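Local coordinates for tail fiber protein (PDB 6CL6), which forms the trimeric receptor-binding fibre of the R2 pyocin, a contractile injection system, and attaches the particle to the surface of its target cell, at the interface of chains A and B. Coordinates in Å, arbitrary orientation; residue numbers count along the deposited sequence, not the author numbering. Chains: chain A/B, Tail fiber protein.

Four patches of one interface between two chains of the trimeric fibre follow one another along its length; all distances run between the centres of their C-alpha atoms. Contact 4 and contact 3, about 15 Å apart, take up neighbouring stretches of chain B, residues 23-26 and 28-37. Contact 1 lies about 19 Å from contact 3 and brings in strands 72-79 and 85-92; its A:Gly39 is a near neighbour in sequence of A:Ala37 in contact 3. Contact 2, about 33 Å from contact 1 and 59 Å from contact 4, uses strands 147-151 and 169-177 of chain A. The spacing shows the subunits held together at separate levels.

Contact 1: the interface of chains A and B. Residues chain A 39, 73; chain B 77-79, 85-87.
A:Tyr73 turns its ring toward chain B with CG anti to its own carbonyl carbon (chi1 -59°), and B:Ser87 swings OG anti to its backbone N (chi1 161°), leaving its CB to meet that ring. The ring lies over two strands of chain B, 72-79 and 85-92. One face covers a residue of each: CD1 of A:Tyr73 is 3.3 Å from B:Ser87 CB, and CD2, across the ring, is 3.9 Å from B:Met77 CB. The side chains of A:Tyr73 and B:Met77 run alongside each other in opposite senses, the sulfur SD of the methionine passing 4.1 Å from A:Tyr73 CB. The phenol end reaches farther along the strands, where OH of A:Tyr73 lies 3.4 Å from the backbone oxygen O of B:Asn85. Beside the ring, the backbone N of B:Phe78 donates a hydrogen bond to the carbonyl O of A:Gly39 at 2.8 Å. The ring of B:Phe78 also passes this carbonyl, its CD2 3.6 Å from A:Gly39 O. The tyrosine ring laid on two strands and a backbone bond thus dock chain A against chain B, which should help hold the fibre subunits in register.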
# COMPACT_ATOMS: atom_id res chain seq x y z
N GLY A 39 -21.02 73.06 -20.05
CA GLY A 39 -21.21 71.72 -19.53
C GLY A 39 -22.66 71.28 -19.43
O GLY A 39 -22.93 70.21 -18.84
N TYR A 73 -24.69 60.69 -20.97
CA TYR A 73 -24.03 61.89 -21.48
C TYR A 73 -23.02 61.48 -22.53
O TYR A 73 -22.24 60.54 -22.32
CB TYR A 73 -23.30 62.64 -20.37
CG TYR A 73 -24.15 63.09 -19.22
CD1 TYR A 73 -24.34 62.29 -18.11
CD2 TYR A 73 -24.69 64.36 -19.22
CE1 TYR A 73 -25.11 62.76 -17.05
CE2 TYR A 73 -25.42 64.83 -18.18
CZ TYR A 73 -25.63 64.03 -17.11
OH TYR A 73 -26.40 64.55 -16.07
N MET B 77 -20.55 67.28 -16.27
CA MET B 77 -21.56 67.43 -17.29
C MET B 77 -22.89 67.42 -16.57
O MET B 77 -23.10 66.55 -15.71
CB MET B 77 -21.46 66.33 -18.32
CG MET B 77 -20.16 66.34 -19.10
SD MET B 77 -19.78 64.75 -19.87
CE MET B 77 -18.99 63.84 -18.54
N PHE B 78 -23.76 68.34 -16.91
CA PHE B 78 -24.96 68.62 -16.10
C PHE B 78 -26.28 68.50 -16.86
O PHE B 78 -26.37 68.73 -18.06
CB PHE B 78 -24.88 70.04 -15.54
CG PHE B 78 -23.60 70.33 -14.77
CD1 PHE B 78 -23.43 69.89 -13.49
CD2 PHE B 78 -22.60 71.08 -15.37
CE1 PHE B 78 -22.23 70.21 -12.78
CE2 PHE B 78 -21.46 71.39 -14.72
CZ PHE B 78 -21.28 70.97 -13.40
N TYR B 79 -27.33 68.17 -16.09
CA TYR B 79 -28.69 68.19 -16.62
C TYR B 79 -29.67 68.23 -15.47
O TYR B 79 -29.56 67.41 -14.53
CB TYR B 79 -28.92 66.97 -17.53
CG TYR B 79 -30.28 66.97 -18.21
CD1 TYR B 79 -31.39 66.45 -17.57
CD2 TYR B 79 -30.43 67.47 -19.49
CE1 TYR B 79 -32.64 66.46 -18.19
CE2 TYR B 79 -31.68 67.50 -20.13
CZ TYR B 79 -32.78 66.99 -19.46
OH TYR B 79 -34.01 66.99 -20.06
N ASN B 85 -28.51 67.15 -11.95
CA ASN B 85 -27.85 65.87 -12.09
C ASN B 85 -26.53 66.07 -12.83
O ASN B 85 -26.39 66.97 -13.66
CB ASN B 85 -28.71 64.90 -12.89
CG ASN B 85 -30.04 64.59 -12.22
OD1 ASN B 85 -30.10 64.43 -10.98
ND2 ASN B 85 -31.11 64.51 -13.02
N ALA B 86 -25.56 65.20 -12.56
CA ALA B 86 -24.25 65.39 -13.14
C ALA B 86 -23.52 64.07 -13.35
O ALA B 86 -23.72 63.11 -12.60
CB ALA B 86 -23.38 66.30 -12.24
N SER B 87 -22.65 64.08 -14.34
CA SER B 87 -21.67 63.03 -14.58
C SER B 87 -20.30 63.66 -14.45
O SER B 87 -20.10 64.82 -14.84
CB SER B 87 -21.83 62.40 -15.94
OG SER B 87 -20.66 61.70 -16.35

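Contact 2: the interface of chains A and B. Residues chain A 127, 148, 170, 172; chain B 126, 174.
This is a largely aromatic patch between neighbouring subunits, in which B:Tyr174 packs against A:His172, A:Leu170 and A:Trp148 and so joins two chains of the trimeric fibre. The imidazole of A:His172 comes over one face of the tyrosine ring, with CE1 above its centre. Their planes are turned 70° apart, an edge-to-face arrangement with centroids 4.5 Å apart. NE2 of A:His172 lies over the same face, displaced toward CE1 of B:Tyr174, 3.3 Å away. Lower on the tyrosine, A:Leu170 runs roughly perpendicular to it and sets its methyl CD2 3.5 Å from B:Tyr174 CB. The six-membered part of the A:Trp148 indole meets the same methylene, CZ3 to B:Tyr174 CB being 3.6 Å. A:Trp148 carries CG between its backbone N and carbonyl carbon (chi1 57°), a turn that sends its indole toward both chain B aromatics. Within chain A, the indole NE1 donates to the carbonyl O of A:Thr127 at 2.7 Å, in the carbonyl plane and nearly in the indole plane, which fixes the rotation of the tryptophan. That carbonyl oxygen also lies in plane at the edge of the B:Phe126 ring, 3.3 Å from CE1. The patch seats a tyrosine of one subunit against a surface of the next that the A:Trp148 to A:Thr127 bond helps to hold, probably steadying the packing of their beta-rich parts round the fibre axis.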
# COMPACT_ATOMS: atom_id res chain seq x y z
N THR A 127 -11.00 42.38 -12.18
CA THR A 127 -10.41 43.52 -11.49
C THR A 127 -9.45 43.05 -10.41
O THR A 127 -9.51 41.92 -9.93
CB THR A 127 -11.50 44.41 -10.89
OG1 THR A 127 -12.43 43.65 -10.13
CG2 THR A 127 -12.27 45.16 -11.98
N TRP A 148 -14.54 37.44 -9.79
CA TRP A 148 -14.10 36.63 -8.67
C TRP A 148 -14.65 37.24 -7.38
O TRP A 148 -14.75 38.45 -7.24
CB TRP A 148 -12.58 36.48 -8.59
CG TRP A 148 -11.77 37.72 -8.52
CD1 TRP A 148 -11.66 38.67 -9.48
CD2 TRP A 148 -10.91 38.13 -7.46
NE1 TRP A 148 -10.79 39.65 -9.08
CE2 TRP A 148 -10.31 39.34 -7.84
CE3 TRP A 148 -10.58 37.58 -6.21
CZ2 TRP A 148 -9.41 40.01 -7.04
CZ3 TRP A 148 -9.69 38.24 -5.41
CH2 TRP A 148 -9.13 39.46 -5.83
N LEU A 170 -12.01 31.23 -2.26
CA LEU A 170 -12.06 32.11 -3.42
C LEU A 170 -12.80 31.49 -4.58
O LEU A 170 -12.36 30.47 -5.14
CB LEU A 170 -10.63 32.48 -3.86
CG LEU A 170 -10.51 33.67 -4.78
CD1 LEU A 170 -11.02 34.93 -4.13
CD2 LEU A 170 -9.08 33.83 -5.20
N HIS A 172 -13.94 31.82 -8.50
CA HIS A 172 -13.80 32.42 -9.82
C HIS A 172 -14.95 31.98 -10.71
O HIS A 172 -15.34 30.80 -10.70
CB HIS A 172 -12.49 32.04 -10.51
CG HIS A 172 -11.34 32.91 -10.17
ND1 HIS A 172 -10.53 32.68 -9.08
CD2 HIS A 172 -10.84 34.01 -10.78
CE1 HIS A 172 -9.57 33.59 -9.04
NE2 HIS A 172 -9.75 34.43 -10.04
N PHE B 126 -6.66 43.17 -13.89
CA PHE B 126 -5.74 42.16 -14.40
C PHE B 126 -5.55 42.44 -15.88
O PHE B 126 -6.54 42.45 -16.63
CB PHE B 126 -6.30 40.76 -14.22
CG PHE B 126 -6.15 40.22 -12.85
CD1 PHE B 126 -7.12 40.45 -11.88
CD2 PHE B 126 -5.04 39.48 -12.50
CE1 PHE B 126 -6.96 39.94 -10.63
CE2 PHE B 126 -4.89 38.97 -11.22
CZ PHE B 126 -5.84 39.20 -10.31
N TYR B 174 -4.30 36.84 -5.81
CA TYR B 174 -5.67 37.34 -5.67
C TYR B 174 -5.82 37.85 -4.24
O TYR B 174 -6.05 37.05 -3.32
CB TYR B 174 -6.68 36.27 -6.00
CG TYR B 174 -6.49 35.61 -7.33
CD1 TYR B 174 -6.88 36.22 -8.49
CD2 TYR B 174 -5.91 34.36 -7.41
CE1 TYR B 174 -6.70 35.60 -9.71
CE2 TYR B 174 -5.75 33.73 -8.60
CZ TYR B 174 -6.12 34.34 -9.75
OH TYR B 174 -5.91 33.68 -10.94

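Contact 3: the interface of chains A and B. Residues chain A 27-28, 33, 37; chain B 28, 32-34, 37.
A:Leu33 and B:Leu33, the same residue in two subunits, touch through their CD2 methyls at 3.9 Å, the side chains crossing at a slant. The other methyl of A:Leu33, CD1, points at the ring of B:Pro34 and lies 3.9 Å from its carbon CD. A second like pair is formed by A:Leu28 and B:Leu28, which point at each other end on and meet CD1 to CD1 at 3.8 Å. The two leucine pairs join equivalent residues without obeying an exact two-fold, as expected for neighbours in a trimer. Farther out, A:Val27 holds CG1 anti to its backbone N (chi1 176°), a turn that puts this methyl against the backbone-linked side of the proline ring, 3.7 Å from B:Pro34 CA. The proline is thereby flanked by A:Val27 and A:Leu33, with its CG also 3.7 Å from the carbonyl O of A:Leu28. At the polar rim the backbone N of A:Leu28 donates to the carbonyl O of B:Arg32, the last residue of 3-10 helix 30-32, at 2.8 Å. Carbons of the A:Leu28 side chain, CB and CG, lie beside this oxygen as well, so apolar groups border the bond. Leucines, valine and proline thus form a small hydrophobic core between irregular chain segments, beside a backbone bond that may help set their register, and this probably stabilises the narrow part of the fibre.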
# COMPACT_ATOMS: atom_id res chain seq x y z
N VAL A 27 -14.26 88.91 -19.37
CA VAL A 27 -14.71 87.53 -19.51
C VAL A 27 -16.23 87.52 -19.63
O VAL A 27 -16.93 88.08 -18.77
CB VAL A 27 -14.24 86.67 -18.32
CG1 VAL A 27 -14.79 85.27 -18.43
CG2 VAL A 27 -12.69 86.63 -18.26
N LEU A 28 -16.73 86.89 -20.68
CA LEU A 28 -18.16 86.77 -20.89
C LEU A 28 -18.85 86.12 -19.71
O LEU A 28 -18.34 85.17 -19.13
CB LEU A 28 -18.40 85.93 -22.15
CG LEU A 28 -18.01 86.53 -23.48
CD1 LEU A 28 -17.91 85.46 -24.54
CD2 LEU A 28 -19.05 87.56 -23.84
N LEU A 33 -22.82 81.95 -23.25
CA LEU A 33 -22.22 80.83 -23.98
C LEU A 33 -23.28 79.84 -24.47
O LEU A 33 -24.25 79.57 -23.76
CB LEU A 33 -21.23 80.08 -23.10
CG LEU A 33 -20.01 80.78 -22.55
CD1 LEU A 33 -19.16 79.74 -21.82
CD2 LEU A 33 -19.24 81.43 -23.67
N ALA A 37 -20.98 74.56 -23.97
CA ALA A 37 -19.73 75.12 -23.46
C ALA A 37 -19.78 75.43 -21.98
O ALA A 37 -18.73 75.67 -21.37
CB ALA A 37 -19.35 76.38 -24.25
N LEU B 28 -14.09 84.91 -31.26
CA LEU B 28 -13.63 85.55 -30.04
C LEU B 28 -12.22 85.13 -29.67
O LEU B 28 -11.85 83.96 -29.79
CB LEU B 28 -14.57 85.18 -28.87
CG LEU B 28 -16.00 85.71 -28.93
CD1 LEU B 28 -16.94 84.79 -28.16
CD2 LEU B 28 -16.01 87.11 -28.36
N ARG B 32 -11.61 85.89 -23.76
CA ARG B 32 -12.96 86.32 -23.42
C ARG B 32 -13.80 85.20 -22.80
O ARG B 32 -14.90 85.47 -22.34
CB ARG B 32 -13.67 86.86 -24.66
CG ARG B 32 -12.96 88.02 -25.41
CD ARG B 32 -12.94 89.30 -24.61
NE ARG B 32 -11.85 89.36 -23.63
CZ ARG B 32 -10.58 89.64 -23.92
NH1 ARG B 32 -10.22 89.88 -25.18
NH2 ARG B 32 -9.67 89.65 -22.96
N LEU B 33 -13.32 83.97 -22.81
CA LEU B 33 -14.09 82.83 -22.34
C LEU B 33 -13.88 82.59 -20.85
O LEU B 33 -12.78 82.79 -20.33
CB LEU B 33 -13.71 81.57 -23.07
CG LEU B 33 -13.98 81.46 -24.57
CD1 LEU B 33 -13.40 80.17 -25.12
CD2 LEU B 33 -15.47 81.54 -24.77
N PRO B 34 -14.90 82.13 -20.16
CA PRO B 34 -14.69 81.58 -18.83
C PRO B 34 -13.58 80.53 -18.89
O PRO B 34 -13.43 79.82 -19.89
CB PRO B 34 -16.05 80.99 -18.46
CG PRO B 34 -17.02 81.76 -19.28
CD PRO B 34 -16.31 82.05 -20.58
N ALA B 37 -13.68 76.89 -20.20
CA ALA B 37 -13.81 76.66 -21.63
C ALA B 37 -12.48 76.77 -22.37
O ALA B 37 -12.44 76.51 -23.58
CB ALA B 37 -14.83 77.65 -22.23

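Contact 4: the interface of chains A and B. Residues chain A 18-20; chain B 23-26.
The short strand 18-19 of chain A runs parallel to strand 23-25 of chain B, A:Leu18 bridging to B:Leu23 and A:Asp19 to B:Ser25, with the backbone N of B:Val24 donating to A:Leu18 O at 2.9 Å and the N of A:Ala20 to B:Ser25 O at 2.7 Å. A side-chain bond reinforces the ladder: the hydroxyl OG of B:Ser25 donates to the carboxylate oxygen OD1 of A:Asp19 at 2.7 Å, meeting it on the anti side and 20° out of the carboxylate plane. A:Asp19 places CG anti to its backbone N (chi1 -169°), and B:Ser25 tucks OG between its backbone N and carbonyl carbon (chi1 65°), bringing donor and acceptor within bonding distance. The carboxylate also lies against the loop residue after the strand, its CG 3.9 Å from CA of B:Gly26. Apolar contact is looser: methyl CD2 of B:Leu23 sits 4.0 Å from CB of A:Leu18. B:Val24 adds its CG2 near the acceptor oxygen, 3.7 Å from A:Leu18 O. The methyl of A:Ala20 continues the contact past the strand end, beside B:Ser25 O and B:Gly26. The site lies near the N-terminal end of the modelled fibre, where strand 18-19 leads into 3-10 helix 20-22 and pairs in parallel with strand 23-25 of the next subunit.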
# COMPACT_ATOMS: atom_id res chain seq x y z
N LEU A 18 -21.36 93.58 -35.34
CA LEU A 18 -19.97 93.71 -34.96
C LEU A 18 -19.25 92.38 -35.16
O LEU A 18 -19.84 91.31 -35.05
CB LEU A 18 -19.83 94.13 -33.49
CG LEU A 18 -20.60 95.37 -33.07
CD1 LEU A 18 -20.36 95.66 -31.60
CD2 LEU A 18 -20.18 96.56 -33.92
N ASP A 19 -17.96 92.48 -35.47
CA ASP A 19 -17.09 91.32 -35.48
C ASP A 19 -16.70 90.98 -34.05
O ASP A 19 -16.67 91.85 -33.18
CB ASP A 19 -15.84 91.58 -36.32
CG ASP A 19 -15.04 90.32 -36.57
OD1 ASP A 19 -15.42 89.54 -37.47
OD2 ASP A 19 -14.03 90.10 -35.86
N ALA A 20 -16.40 89.70 -33.81
CA ALA A 20 -16.02 89.27 -32.47
C ALA A 20 -14.79 90.02 -31.97
O ALA A 20 -14.60 90.18 -30.76
CB ALA A 20 -15.75 87.76 -32.45
N LEU B 23 -23.04 90.18 -32.34
CA LEU B 23 -21.78 89.66 -32.88
C LEU B 23 -22.12 88.77 -34.06
O LEU B 23 -22.50 87.61 -33.89
CB LEU B 23 -20.98 88.91 -31.82
CG LEU B 23 -20.46 89.69 -30.61
CD1 LEU B 23 -19.42 88.82 -29.90
CD2 LEU B 23 -19.87 91.05 -30.96
N VAL B 24 -21.89 89.27 -35.27
CA VAL B 24 -22.33 88.60 -36.48
C VAL B 24 -21.20 87.91 -37.22
O VAL B 24 -21.45 87.24 -38.23
CB VAL B 24 -23.04 89.61 -37.41
CG1 VAL B 24 -24.16 90.31 -36.68
CG2 VAL B 24 -22.04 90.63 -37.95
N SER B 25 -19.96 88.02 -36.74
CA SER B 25 -18.85 87.42 -37.46
C SER B 25 -17.64 87.29 -36.55
O SER B 25 -17.59 87.86 -35.46
CB SER B 25 -18.49 88.25 -38.71
OG SER B 25 -18.00 89.52 -38.32
N GLY B 26 -16.67 86.51 -37.02
CA GLY B 26 -15.38 86.40 -36.35
C GLY B 26 -15.38 85.38 -35.20
O GLY B 26 -16.41 84.85 -34.78